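Local coordinates for protein CT253 (Chlamydia trachomatis serovar L2, PDB 6UXC) that is of unknown function, being a predicted lipoprotein of a family whose role has not been established, at residues L60-H65 with L89-F94; V96-L101 with A116-R121; V120-I125 with M132-I137; E136-S141 with R175-R180. One frame throughout, in Å; residues are numbered along the deposited sequence.

Contact 1. Residues L60-H65 with L89-F94; sequences LLIKHH and LLPAEF
I62 and H64 pack against 89-94, the CA atoms of H64 and L89 being 6.1 Å apart, the chain of 60-65 leaving strand 59-61 while 89-94 turns through a cis peptide bond before P91. The tip of I62 carries one half of the contact. Its CG1 is wedged between the backbone N and the carbonyl carbon (chi1 74°), and CD1 beyond it enters the turn: it lies 3.5 Å from L89 O, 3.8 Å from P91 CD and 3.9 Å from A92 CB. The bond from A92 N to L89 O, at 3.0 Å, closes this turn. The other half is a CH-pi contact. L89 CD2 sits over the middle of the H64 imidazole, 3.7 Å from the ring centroid and 9° off the normal, while the two side chains run alongside each other in the same direction. Both imidazole nitrogens are engaged, NE2 with M23 O and ND1 with A66 N, which fixes the ring for the methyl above it. I62, H64, L89 and A92 also touch strand 19-28, so the contact lies across that strand, joining the end of strand 59-61 to the loop that leads into strand 94-105.

Contact 2. Residues V96-L101 with A116-R121; sequences VAAEIL and ASVRVR
A97 and E99 pair with R121 and R119 in an antiparallel ladder; the axes of the two strand segments approach to 4.5 Å, their directions 152° apart. Backbone bonds come first: A97 and R121 form one hydrogen-bonded pair, E99 and R119 the next, and L101 N then reaches S117 O at 2.7 Å. A98 opposite V120 and I100 opposite V118 are the non-hydrogen-bonded pairs between. The second group is CA-H...O contacts, with V118 CA 3.2 Å from E99 O and A98 CA 3.4 Å from R119 O. A water donates to both A97 O and R119 O, giving each carbonyl a further partner.

Polar side chains share the face of A97 and R121. E99 and R119 run alongside, both with CG anti to the backbone N, and E99 OE1 makes a salt bridge with R119 NH1 at 3.4 Å, the carboxylate and guanidinium planes being turned 74° apart. A second water donates to E99 OE1 and accepts from R119 NH1. L101 CD2 covers one guanidinium face, 3.6 Å from R119 NH1.

On the other face, A98 CB meets V118 CG1 at 4.1 Å, an apolar surface turned toward helix 165-184. E99 OE2 has its own salt bridge to R29, so the buried carboxylate stands between two arginines, which would probably favour its charged form.

Contact 3. Residues V120-I125 with M132-I137; sequences VRVFDI and MIYQEI
V122 O faces two successive amides, taking a hydrogen bond from I133 N at 2.9 Å and a weak one from Y134 N: a classic beta bulge, where I133 and Y134 both lie against V122 and the register slips by one. V122 N still bonds to Y134 O. Before the bulge the pairing is regular, V120 with E136 hydrogen-bonded and R121 with Q135 non-hydrogen-bonded. Beyond it F123 stands opposite M132.

Q135 OE1 grips the edge of the R121 guanidinium, almost in its plane. It accepts from R121 NE at 2.7 Å and from NH2 at 2.9 Å, side-on, with guanidinium and amide planes only 25° apart. On the same sheet face M132 CG lies over the F123 ring, 4.2 Å from the centroid, and SD stands obliquely to that ring in a Met-aromatic contact.

On the face of V120 and V122 the contacts across the strands are apolar. V122 CG2 meets the edge of the Y134 ring at CD2, 3.9 Å away, and V120 CG1 approaches CE2 at 3.8 Å; Y134 stacks on Y184.

R121 NH1 also binds F74 O and S76 O, and NH2 binds P77 O. The N-H groups of the buried cation thus meet uncharged oxygens, whose dipoles probably help to stabilise its charge.

Contact 4. Residues E136-S141 with R175-R180; sequences EILDAS and REIVAR
L138 and E136, on the outermost strand 131-143, meet I177, E176 and R180 of helix 165-184, a helix packed on a face of a mixed beta sheet. Helix segment 175-180 runs nearly antiparallel to strand segment 136-141 (154°), the segment axes 9.1 Å apart at closest approach.

L138 is the apolar centre. Its CB lies 3.8 Å from E176 OE2. CG stands anti to the carbonyl carbon (chi1 -54°), and from it the two methyls diverge: CD1 packs against the helix backbone at I177 CA and on I177 CG1 at 3.8 Å, with the CG atoms of E176 and R180 a little farther off, while CD2 is close to the E176 carboxylate and lies over one face of the R180 guanidinium, offset toward its rim. L173 and V120 also touch this leucine.

A salt-bridge network runs beside it. R180, bent at chi2 and chi3, crosses E136 at about a right angle and grips it side-on: NE bonds to OE1 and NH2 to OE2, each at 3.2 Å and each on the syn side, though roughly 33° out of the carboxylate plane. The remaining nitrogen, NH1, pairs with E176 OE1 at 3.1 Å one helical turn back, so the arginine links strand glutamate to helix glutamate. Y134 OH also bonds to E136 OE1, at a modelled length too short to be trusted.

Two waters join E176 to the strand backbone at D139: one accepts from D139 N and donates to E176 OE2 at 2.6 Å, and the other donates to both D139 O and E176 OE2.

Contacts 2 and 3 are successive strand pairings across the sheet; they share V120 and R121 on strand 113-124, their centres about 10 Å apart. Contact 4 continues along strand 131-143, sharing E136 and I137 with contact 3, and adds the helix: V120 CG2 lies 3.9 Å from both L138 CD1 and I177 CG1. Contact 1 stands at the other side of the sheet, its centre about 22 Å from that of contact 4, yet it touches contact 3 where E93 O and I125 N are 2.8 Å apart, a probable hydrogen bond. The bound sodium ion, at a site formed by L53, H54, S56 and L59, outside all four contacts, is about 10 Å from the side chain of I62 and about 13 Å from that of I177.

Contact 1. Residues L60-H65 with L89-F94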
loop_
_atom_site.group_PDB
_atom_site.type_symbol
_atom_site.label_atom_id
_atom_site.label_comp_id
_atom_site.label_asym_id
_atom_site.label_seq_id
_atom_site.Cartn_x
_atom_site.Cartn_y
_atom_site.Cartn_z
ATOM N N LEU A 60 -5.147 1.885 14.556
ATOM C CA LEU A 60 -6.428 1.192 14.647
ATOM C C LEU A 60 -7.068 1.229 13.266
ATOM O O LEU A 60 -7.472 2.295 12.800
ATOM C CB LEU A 60 -7.347 1.860 15.660
ATOM C CG LEU A 60 -8.713 1.205 15.882
ATOM C CD1 LEU A 60 -8.553 -0.228 16.286
ATOM C CD2 LEU A 60 -9.494 1.957 16.963
ATOM N N LEU A 61 -7.186 0.079 12.635
ATOM C CA LEU A 61 -7.568 0.011 11.228
ATOM C C LEU A 61 -9.064 -0.229 11.159
ATOM O O LEU A 61 -9.564 -1.275 11.619
ATOM C CB LEU A 61 -6.805 -1.090 10.505
ATOM C CG LEU A 61 -7.166 -1.302 9.044
ATOM C CD1 LEU A 61 -6.744 -0.141 8.166
ATOM C CD2 LEU A 61 -6.579 -2.596 8.540
ATOM N N ILE A 62 -9.785 0.745 10.600
ATOM C CA ILE A 62 -11.227 0.643 10.500
ATOM C C ILE A 62 -11.611 -0.078 9.223
ATOM O O ILE A 62 -10.832 -0.196 8.264
ATOM C CB ILE A 62 -11.932 2.017 10.553
ATOM C CG1 ILE A 62 -11.746 2.784 9.231
ATOM C CG2 ILE A 62 -11.495 2.774 11.745
ATOM C CD1 ILE A 62 -12.823 3.765 8.946
ATOM N N LYS A 63 -12.856 -0.576 9.217
ATOM C CA LYS A 63 -13.534 -1.037 8.027
ATOM C C LYS A 63 -14.403 0.082 7.442
ATOM O O LYS A 63 -15.216 0.686 8.143
ATOM C CB LYS A 63 -14.365 -2.273 8.384
ATOM C CG LYS A 63 -15.263 -2.780 7.263
ATOM C CD LYS A 63 -14.496 -3.390 6.141
ATOM C CE LYS A 63 -15.467 -3.741 5.002
ATOM N NZ LYS A 63 -14.820 -4.267 3.785
ATOM N N HIS A 64 -14.203 0.379 6.157
ATOM C CA HIS A 64 -15.036 1.364 5.474
ATOM C C HIS A 64 -15.582 0.753 4.187
ATOM O O HIS A 64 -15.202 -0.355 3.776
ATOM C CB HIS A 64 -14.254 2.635 5.155
ATOM C CG HIS A 64 -13.152 2.391 4.198
ATOM N ND1 HIS A 64 -13.318 2.453 2.827
ATOM C CD2 HIS A 64 -11.859 2.059 4.410
ATOM C CE1 HIS A 64 -12.176 2.148 2.239
ATOM N NE2 HIS A 64 -11.272 1.919 3.182
ATOM N N HIS A 65 -16.495 1.501 3.538
ATOM C CA HIS A 65 -17.151 1.109 2.301
ATOM C C HIS A 65 -17.063 2.224 1.265
ATOM O O HIS A 65 -17.996 2.448 0.473
ATOM C CB HIS A 65 -18.604 0.717 2.567
ATOM C CG HIS A 65 -18.727 -0.314 3.640
ATOM N ND1 HIS A 65 -18.612 0.006 4.975
ATOM C CD2 HIS A 65 -18.848 -1.659 3.582
ATOM C CE1 HIS A 65 -18.712 -1.089 5.698
ATOM N NE2 HIS A 65 -18.851 -2.112 4.880
ATOM N N LEU A 89 -14.955 7.901 4.752
ATOM C CA LEU A 89 -13.816 7.316 5.448
ATOM C C LEU A 89 -13.823 7.601 6.937
ATOM O O LEU A 89 -13.007 7.041 7.674
ATOM C CB LEU A 89 -12.534 7.819 4.814
ATOM C CG LEU A 89 -12.526 7.272 3.372
ATOM C CD1 LEU A 89 -11.841 8.173 2.436
ATOM C CD2 LEU A 89 -11.978 5.840 3.313
ATOM N N LEU A 90 -14.736 8.431 7.413
ATOM C CA LEU A 90 -14.915 8.531 8.836
ATOM C C LEU A 90 -15.417 7.178 9.327
ATOM O O LEU A 90 -16.124 6.482 8.579
ATOM C CB LEU A 90 -15.919 9.611 9.157
ATOM C CG LEU A 90 -15.503 11.016 8.676
ATOM C CD1 LEU A 90 -16.618 12.021 8.928
ATOM C CD2 LEU A 90 -14.207 11.475 9.372
ATOM N N PRO A 91 -15.070 6.776 10.562
ATOM C CA PRO A 91 -14.433 7.569 11.626
ATOM C C PRO A 91 -12.915 7.530 11.666
ATOM O O PRO A 91 -12.319 7.838 12.713
ATOM C CB PRO A 91 -14.983 6.913 12.893
ATOM C CG PRO A 91 -15.046 5.451 12.490
ATOM C CD PRO A 91 -15.524 5.459 11.062
ATOM N N ALA A 92 -12.294 7.164 10.554
ATOM C CA ALA A 92 -10.848 7.280 10.507
ATOM C C ALA A 92 -10.426 8.739 10.682
ATOM O O ALA A 92 -11.135 9.685 10.293
ATOM C CB ALA A 92 -10.305 6.742 9.198
ATOM N N GLU A 93 -9.258 8.905 11.289
ATOM C CA GLU A 93 -8.567 10.188 11.381
ATOM C C GLU A 93 -7.606 10.397 10.222
ATOM O O GLU A 93 -7.344 11.544 9.823
ATOM C CB GLU A 93 -7.802 10.262 12.705
ATOM C CG GLU A 93 -8.670 10.133 13.934
ATOM C CD GLU A 93 -7.868 9.867 15.206
ATOM O OE1 GLU A 93 -6.849 9.121 15.198
ATOM O OE2 GLU A 93 -8.275 10.416 16.230
ATOM N N PHE A 94 -7.055 9.303 9.682
ATOM C CA PHE A 94 -6.052 9.320 8.638
ATOM C C PHE A 94 -6.411 8.297 7.580
ATOM O O PHE A 94 -6.974 7.249 7.887
ATOM C CB PHE A 94 -4.657 8.999 9.182
ATOM C CG PHE A 94 -4.238 9.909 10.308
ATOM C CD1 PHE A 94 -3.622 11.115 10.030
ATOM C CD2 PHE A 94 -4.476 9.572 11.623
ATOM C CE1 PHE A 94 -3.230 11.964 11.065
ATOM C CE2 PHE A 94 -4.105 10.420 12.656
ATOM C CZ PHE A 94 -3.479 11.619 12.366
#

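Contact 2. Residues V96-L101 with A116-R121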
loop_
_atom_site.group_PDB
_atom_site.type_symbol
_atom_site.label_atom_id
_atom_site.label_comp_id
_atom_site.label_asym_id
_atom_site.label_seq_id
_atom_site.Cartn_x
_atom_site.Cartn_y
_atom_site.Cartn_z
ATOM N N VAL A 96 -4.806 6.147 4.415
ATOM C CA VAL A 96 -3.602 5.610 3.799
ATOM C C VAL A 96 -3.897 5.279 2.341
ATOM O O VAL A 96 -4.790 4.471 2.048
ATOM C CB VAL A 96 -3.117 4.362 4.542
ATOM C CG1 VAL A 96 -1.894 3.811 3.836
ATOM C CG2 VAL A 96 -2.808 4.683 5.955
ATOM N N ALA A 97 -3.160 5.922 1.431
ATOM C CA ALA A 97 -3.371 5.807 -0.009
ATOM C C ALA A 97 -2.048 5.399 -0.645
ATOM O O ALA A 97 -1.166 6.234 -0.856
ATOM C CB ALA A 97 -3.885 7.135 -0.585
ATOM N N ALA A 98 -1.915 4.112 -0.957
ATOM C CA ALA A 98 -0.691 3.578 -1.548
ATOM C C ALA A 98 -0.950 3.211 -3.002
ATOM O O ALA A 98 -1.924 2.506 -3.308
ATOM C CB ALA A 98 -0.207 2.356 -0.776
ATOM N N GLU A 99 -0.080 3.685 -3.892
ATOM C CA GLU A 99 -0.154 3.412 -5.319
ATOM C C GLU A 99 1.090 2.663 -5.775
ATOM O O GLU A 99 2.210 3.124 -5.542
ATOM C CB GLU A 99 -0.236 4.715 -6.131
ATOM C CG GLU A 99 -0.284 4.479 -7.624
ATOM C CD GLU A 99 -0.466 5.734 -8.455
ATOM O OE1 GLU A 99 -0.544 6.856 -7.896
ATOM O OE2 GLU A 99 -0.540 5.584 -9.691
ATOM N N ILE A 100 0.891 1.519 -6.420
ATOM C CA ILE A 100 1.992 0.842 -7.096
ATOM C C ILE A 100 2.317 1.625 -8.352
ATOM O O ILE A 100 1.485 1.723 -9.262
ATOM C CB ILE A 100 1.632 -0.600 -7.449
ATOM C CG1 ILE A 100 1.336 -1.448 -6.209
ATOM C CG2 ILE A 100 2.788 -1.267 -8.234
ATOM C CD1 ILE A 100 0.701 -2.796 -6.582
ATOM N N LEU A 101 3.529 2.162 -8.424
ATOM C CA LEU A 101 3.892 2.880 -9.639
ATOM C C LEU A 101 4.377 1.918 -10.724
ATOM O O LEU A 101 4.082 2.106 -11.920
ATOM C CB LEU A 101 4.952 3.940 -9.323
ATOM C CG LEU A 101 4.575 5.010 -8.297
ATOM C CD1 LEU A 101 5.759 5.949 -8.081
ATOM C CD2 LEU A 101 3.348 5.799 -8.722
ATOM N N ALA A 116 10.031 -2.974 -7.320
ATOM C CA ALA A 116 8.738 -2.322 -7.279
ATOM C C ALA A 116 8.876 -0.975 -6.590
ATOM O O ALA A 116 9.754 -0.768 -5.748
ATOM C CB ALA A 116 7.677 -3.159 -6.563
ATOM N N SER A 117 8.009 -0.061 -6.977
ATOM C CA SER A 117 8.037 1.313 -6.501
ATOM C C SER A 117 6.620 1.685 -6.113
ATOM O O SER A 117 5.690 1.456 -6.893
ATOM C CB SER A 117 8.572 2.251 -7.593
ATOM O OG SER A 117 8.603 3.593 -7.167
ATOM N N VAL A 118 6.449 2.265 -4.924
ATOM C CA VAL A 118 5.122 2.599 -4.404
ATOM C C VAL A 118 5.111 4.042 -3.915
ATOM O O VAL A 118 5.964 4.431 -3.106
ATOM C CB VAL A 118 4.709 1.662 -3.255
ATOM C CG1 VAL A 118 3.407 2.150 -2.601
ATOM C CG2 VAL A 118 4.591 0.242 -3.761
ATOM N N ARG A 119 4.127 4.828 -4.376
ATOM C CA ARG A 119 3.894 6.149 -3.802
ATOM C C ARG A 119 2.924 6.016 -2.630
ATOM O O ARG A 119 1.773 5.587 -2.799
ATOM C CB ARG A 119 3.364 7.174 -4.802
ATOM C CG ARG A 119 3.231 8.544 -4.141
ATOM C CD ARG A 119 2.688 9.605 -5.076
ATOM N NE ARG A 119 3.552 9.813 -6.212
ATOM C CZ ARG A 119 3.248 9.515 -7.470
ATOM N NH1 ARG A 119 2.077 8.990 -7.801
ATOM N NH2 ARG A 119 4.139 9.755 -8.409
ATOM N N VAL A 120 3.409 6.345 -1.441
ATOM C CA VAL A 120 2.611 6.312 -0.225
ATOM C C VAL A 120 2.182 7.732 0.096
ATOM O O VAL A 120 3.016 8.642 0.142
ATOM C CB VAL A 120 3.399 5.704 0.948
ATOM C CG1 VAL A 120 2.529 5.655 2.190
ATOM C CG2 VAL A 120 3.905 4.292 0.605
ATOM N N ARG A 121 0.886 7.915 0.330
ATOM C CA ARG A 121 0.314 9.141 0.836
ATOM C C ARG A 121 -0.457 8.862 2.115
ATOM O O ARG A 121 -1.105 7.825 2.246
ATOM C CB ARG A 121 -0.622 9.768 -0.179
ATOM C CG ARG A 121 0.080 10.392 -1.325
ATOM C CD ARG A 121 -0.894 10.778 -2.382
ATOM N NE ARG A 121 -0.291 11.671 -3.358
ATOM C CZ ARG A 121 -0.970 12.281 -4.315
ATOM N NH1 ARG A 121 -2.268 12.043 -4.451
ATOM N NH2 ARG A 121 -0.352 13.136 -5.120
HETATM O O HOH W 1 -0.207 7.381 -3.205
HETATM O O HOH W 2 -0.392 8.399 -5.729
#

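Contact 3. Residues V120-I125 with M132-I137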
loop_
_atom_site.group_PDB
_atom_site.type_symbol
_atom_site.label_atom_id
_atom_site.label_comp_id
_atom_site.label_asym_id
_atom_site.label_seq_id
_atom_site.Cartn_x
_atom_site.Cartn_y
_atom_site.Cartn_z
ATOM N N VAL A 120 3.409 6.345 -1.441
ATOM C CA VAL A 120 2.611 6.312 -0.225
ATOM C C VAL A 120 2.182 7.732 0.096
ATOM O O VAL A 120 3.016 8.642 0.142
ATOM C CB VAL A 120 3.399 5.704 0.948
ATOM C CG1 VAL A 120 2.529 5.655 2.190
ATOM C CG2 VAL A 120 3.905 4.292 0.605
ATOM N N ARG A 121 0.886 7.915 0.330
ATOM C CA ARG A 121 0.314 9.141 0.836
ATOM C C ARG A 121 -0.457 8.862 2.115
ATOM O O ARG A 121 -1.105 7.825 2.246
ATOM C CB ARG A 121 -0.622 9.768 -0.179
ATOM C CG ARG A 121 0.080 10.392 -1.325
ATOM C CD ARG A 121 -0.894 10.778 -2.382
ATOM N NE ARG A 121 -0.291 11.671 -3.358
ATOM C CZ ARG A 121 -0.970 12.281 -4.315
ATOM N NH1 ARG A 121 -2.268 12.043 -4.451
ATOM N NH2 ARG A 121 -0.352 13.136 -5.120
ATOM N N VAL A 122 -0.403 9.803 3.052
ATOM C CA VAL A 122 -1.302 9.790 4.201
ATOM C C VAL A 122 -2.002 11.134 4.244
ATOM O O VAL A 122 -1.352 12.180 4.149
ATOM C CB VAL A 122 -0.558 9.536 5.523
ATOM C CG1 VAL A 122 -1.554 9.527 6.669
ATOM C CG2 VAL A 122 0.182 8.235 5.459
ATOM N N PHE A 123 -3.311 11.099 4.417
ATOM C CA PHE A 123 -4.130 12.296 4.529
ATOM C C PHE A 123 -4.711 12.362 5.930
ATOM O O PHE A 123 -5.121 11.335 6.474
ATOM C CB PHE A 123 -5.286 12.289 3.547
ATOM C CG PHE A 123 -4.883 12.384 2.089
ATOM C CD1 PHE A 123 -4.360 11.292 1.420
ATOM C CD2 PHE A 123 -5.010 13.594 1.416
ATOM C CE1 PHE A 123 -3.998 11.403 0.085
ATOM C CE2 PHE A 123 -4.664 13.705 0.102
ATOM C CZ PHE A 123 -4.155 12.608 -0.568
ATOM N N ASP A 124 -4.784 13.569 6.481
ATOM C CA ASP A 124 -5.447 13.840 7.750
ATOM C C ASP A 124 -6.858 14.302 7.432
ATOM O O ASP A 124 -7.023 15.307 6.741
ATOM C CB ASP A 124 -4.692 14.931 8.506
ATOM C CG ASP A 124 -5.178 15.142 9.914
ATOM O OD1 ASP A 124 -6.284 14.694 10.295
ATOM O OD2 ASP A 124 -4.416 15.821 10.658
ATOM N N ILE A 125 -7.870 13.580 7.911
ATOM C CA ILE A 125 -9.246 13.976 7.627
ATOM C C ILE A 125 -9.993 14.391 8.899
ATOM O O ILE A 125 -11.235 14.420 8.930
ATOM C CB ILE A 125 -9.991 12.886 6.827
ATOM C CG1 ILE A 125 -10.099 11.576 7.601
ATOM C CG2 ILE A 125 -9.296 12.634 5.468
ATOM C CD1 ILE A 125 -11.096 10.611 7.001
ATOM N N MET A 132 -2.999 16.502 2.981
ATOM C CA MET A 132 -1.979 15.484 2.764
ATOM C C MET A 132 -0.778 15.774 3.665
ATOM O O MET A 132 -0.107 16.797 3.487
ATOM C CB MET A 132 -1.548 15.453 1.298
ATOM C CG MET A 132 -0.742 14.227 0.971
ATOM S SD MET A 132 -0.190 14.026 -0.741
ATOM C CE MET A 132 -1.670 14.191 -1.709
ATOM N N ILE A 133 -0.484 14.860 4.600
ATOM C CA ILE A 133 0.579 15.080 5.589
ATOM C C ILE A 133 1.851 14.295 5.292
ATOM O O ILE A 133 2.878 14.528 5.953
ATOM C CB ILE A 133 0.109 14.746 7.020
ATOM C CG1 ILE A 133 -0.283 13.274 7.140
ATOM C CG2 ILE A 133 -1.055 15.659 7.398
ATOM C CD1 ILE A 133 -0.442 12.792 8.572
ATOM N N TYR A 134 1.819 13.376 4.335
ATOM C CA TYR A 134 2.975 12.573 3.987
ATOM C C TYR A 134 2.829 12.128 2.540
ATOM O O TYR A 134 1.737 11.690 2.128
ATOM C CB TYR A 134 3.083 11.360 4.911
ATOM C CG TYR A 134 4.151 10.382 4.519
ATOM C CD1 TYR A 134 5.483 10.779 4.438
ATOM C CD2 TYR A 134 3.849 9.047 4.266
ATOM C CE1 TYR A 134 6.469 9.886 4.077
ATOM C CE2 TYR A 134 4.835 8.150 3.908
ATOM C CZ TYR A 134 6.144 8.572 3.818
ATOM O OH TYR A 134 7.143 7.690 3.464
ATOM N N GLN A 135 3.925 12.244 1.789
ATOM C CA GLN A 135 3.991 11.687 0.442
ATOM C C GLN A 135 5.428 11.280 0.179
ATOM O O GLN A 135 6.336 12.108 0.319
ATOM C CB GLN A 135 3.547 12.690 -0.621
ATOM C CG GLN A 135 3.650 12.149 -2.044
ATOM C CD GLN A 135 3.146 13.131 -3.066
ATOM O OE1 GLN A 135 2.114 12.913 -3.683
ATOM N NE2 GLN A 135 3.876 14.222 -3.253
ATOM N N GLU A 136 5.630 10.031 -0.218
ATOM C CA GLU A 136 6.974 9.568 -0.509
ATOM C C GLU A 136 6.895 8.350 -1.402
ATOM O O GLU A 136 5.987 7.529 -1.270
ATOM C CB GLU A 136 7.735 9.230 0.773
ATOM C CG GLU A 136 9.214 8.865 0.543
ATOM C CD GLU A 136 9.967 8.611 1.841
ATOM O OE1 GLU A 136 9.341 8.620 2.918
ATOM O OE2 GLU A 136 11.208 8.415 1.788
ATOM N N ILE A 137 7.877 8.230 -2.296
ATOM C CA ILE A 137 8.029 7.038 -3.119
ATOM C C ILE A 137 9.045 6.129 -2.445
ATOM O O ILE A 137 10.190 6.532 -2.205
ATOM C CB ILE A 137 8.445 7.399 -4.549
ATOM C CG1 ILE A 137 7.342 8.249 -5.185
ATOM C CG2 ILE A 137 8.738 6.144 -5.347
ATOM C CD1 ILE A 137 7.682 8.812 -6.536
#

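Contact 4. Residues E136-S141 with R175-R180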
loop_
_atom_site.group_PDB
_atom_site.type_symbol
_atom_site.label_atom_id
_atom_site.label_comp_id
_atom_site.label_asym_id
_atom_site.label_seq_id
_atom_site.Cartn_x
_atom_site.Cartn_y
_atom_site.Cartn_z
ATOM N N GLU A 136 5.630 10.031 -0.218
ATOM C CA GLU A 136 6.974 9.568 -0.509
ATOM C C GLU A 136 6.895 8.350 -1.402
ATOM O O GLU A 136 5.987 7.529 -1.270
ATOM C CB GLU A 136 7.735 9.230 0.773
ATOM C CG GLU A 136 9.214 8.865 0.543
ATOM C CD GLU A 136 9.967 8.611 1.841
ATOM O OE1 GLU A 136 9.341 8.620 2.918
ATOM O OE2 GLU A 136 11.208 8.415 1.788
ATOM N N ILE A 137 7.877 8.230 -2.296
ATOM C CA ILE A 137 8.029 7.038 -3.119
ATOM C C ILE A 137 9.045 6.129 -2.445
ATOM O O ILE A 137 10.190 6.532 -2.205
ATOM C CB ILE A 137 8.445 7.399 -4.549
ATOM C CG1 ILE A 137 7.342 8.249 -5.185
ATOM C CG2 ILE A 137 8.738 6.144 -5.347
ATOM C CD1 ILE A 137 7.682 8.812 -6.536
ATOM N N LEU A 138 8.602 4.927 -2.109
ATOM C CA LEU A 138 9.392 3.872 -1.507
ATOM C C LEU A 138 9.615 2.786 -2.550
ATOM O O LEU A 138 8.771 2.553 -3.425
ATOM C CB LEU A 138 8.673 3.287 -0.288
ATOM C CG LEU A 138 8.233 4.282 0.798
ATOM C CD1 LEU A 138 7.468 3.580 1.897
ATOM C CD2 LEU A 138 9.422 5.064 1.365
ATOM N N ASP A 139 10.753 2.118 -2.474
ATOM C CA ASP A 139 11.036 1.100 -3.469
ATOM C C ASP A 139 11.878 0.004 -2.842
ATOM O O ASP A 139 12.450 0.165 -1.763
ATOM C CB ASP A 139 11.708 1.696 -4.709
ATOM C CG ASP A 139 13.001 2.436 -4.394
ATOM O OD1 ASP A 139 13.715 2.063 -3.433
ATOM O OD2 ASP A 139 13.293 3.404 -5.122
ATOM N N ALA A 140 11.899 -1.134 -3.528
ATOM C CA ALA A 140 12.653 -2.305 -3.106
ATOM C C ALA A 140 13.119 -3.040 -4.354
ATOM O O ALA A 140 12.500 -2.933 -5.408
ATOM C CB ALA A 140 11.807 -3.216 -2.221
ATOM N N SER A 141 14.239 -3.760 -4.235
ATOM C CA SER A 141 14.767 -4.503 -5.363
ATOM C C SER A 141 15.436 -5.769 -4.858
ATOM O O SER A 141 16.004 -5.797 -3.757
ATOM C CB SER A 141 15.770 -3.681 -6.173
ATOM O OG SER A 141 16.284 -4.483 -7.210
ATOM N N ARG A 175 7.077 -3.875 4.776
ATOM C CA ARG A 175 7.561 -3.461 6.087
ATOM C C ARG A 175 7.887 -1.975 6.109
ATOM O O ARG A 175 7.513 -1.272 7.056
ATOM C CB ARG A 175 8.796 -4.264 6.464
ATOM C CG ARG A 175 8.542 -5.702 6.819
ATOM C CD ARG A 175 9.885 -6.350 7.048
ATOM N NE ARG A 175 9.807 -7.780 7.301
ATOM C CZ ARG A 175 10.688 -8.665 6.845
ATOM N NH1 ARG A 175 11.705 -8.278 6.082
ATOM N NH2 ARG A 175 10.541 -9.948 7.137
ATOM N N GLU A 176 8.528 -1.470 5.051
ATOM C CA GLU A 176 8.899 -0.058 5.015
ATOM C C GLU A 176 7.673 0.831 4.891
ATOM O O GLU A 176 7.612 1.908 5.501
ATOM C CB GLU A 176 9.863 0.250 3.865
ATOM C CG GLU A 176 10.370 1.711 3.922
ATOM C CD GLU A 176 11.484 2.054 2.915
ATOM O OE1 GLU A 176 12.441 2.755 3.312
ATOM O OE2 GLU A 176 11.402 1.667 1.745
ATOM N N ILE A 177 6.699 0.412 4.084
ATOM C CA ILE A 177 5.497 1.215 3.904
ATOM C C ILE A 177 4.825 1.432 5.255
ATOM O O ILE A 177 4.470 2.556 5.627
ATOM C CB ILE A 177 4.547 0.540 2.903
ATOM C CG1 ILE A 177 5.088 0.649 1.467
ATOM C CG2 ILE A 177 3.181 1.150 3.011
ATOM C CD1 ILE A 177 4.384 -0.293 0.499
ATOM N N VAL A 178 4.642 0.351 6.010
ATOM C CA VAL A 178 3.910 0.481 7.261
ATOM C C VAL A 178 4.738 1.224 8.299
ATOM O O VAL A 178 4.184 2.005 9.078
ATOM C CB VAL A 178 3.451 -0.895 7.758
ATOM C CG1 VAL A 178 2.890 -0.794 9.159
ATOM C CG2 VAL A 178 2.388 -1.452 6.827
ATOM N N ALA A 179 6.064 1.056 8.300
ATOM C CA ALA A 179 6.890 1.798 9.251
ATOM C C ALA A 179 6.774 3.297 9.019
ATOM O O ALA A 179 6.705 4.077 9.982
ATOM C CB ALA A 179 8.359 1.368 9.148
ATOM N N ARG A 180 6.749 3.714 7.741
ATOM C CA ARG A 180 6.608 5.126 7.413
ATOM C C ARG A 180 5.228 5.650 7.786
ATOM O O ARG A 180 5.109 6.753 8.340
ATOM C CB ARG A 180 6.857 5.344 5.924
ATOM C CG ARG A 180 8.294 5.077 5.524
ATOM C CD ARG A 180 9.246 6.102 6.142
ATOM N NE ARG A 180 10.246 6.489 5.160
ATOM C CZ ARG A 180 11.356 5.804 4.910
ATOM N NH1 ARG A 180 11.626 4.692 5.585
ATOM N NH2 ARG A 180 12.200 6.240 3.983
HETATM O O HOH W 3 12.426 2.966 -0.248
HETATM O O HOH W 4 11.453 -0.938 0.711
#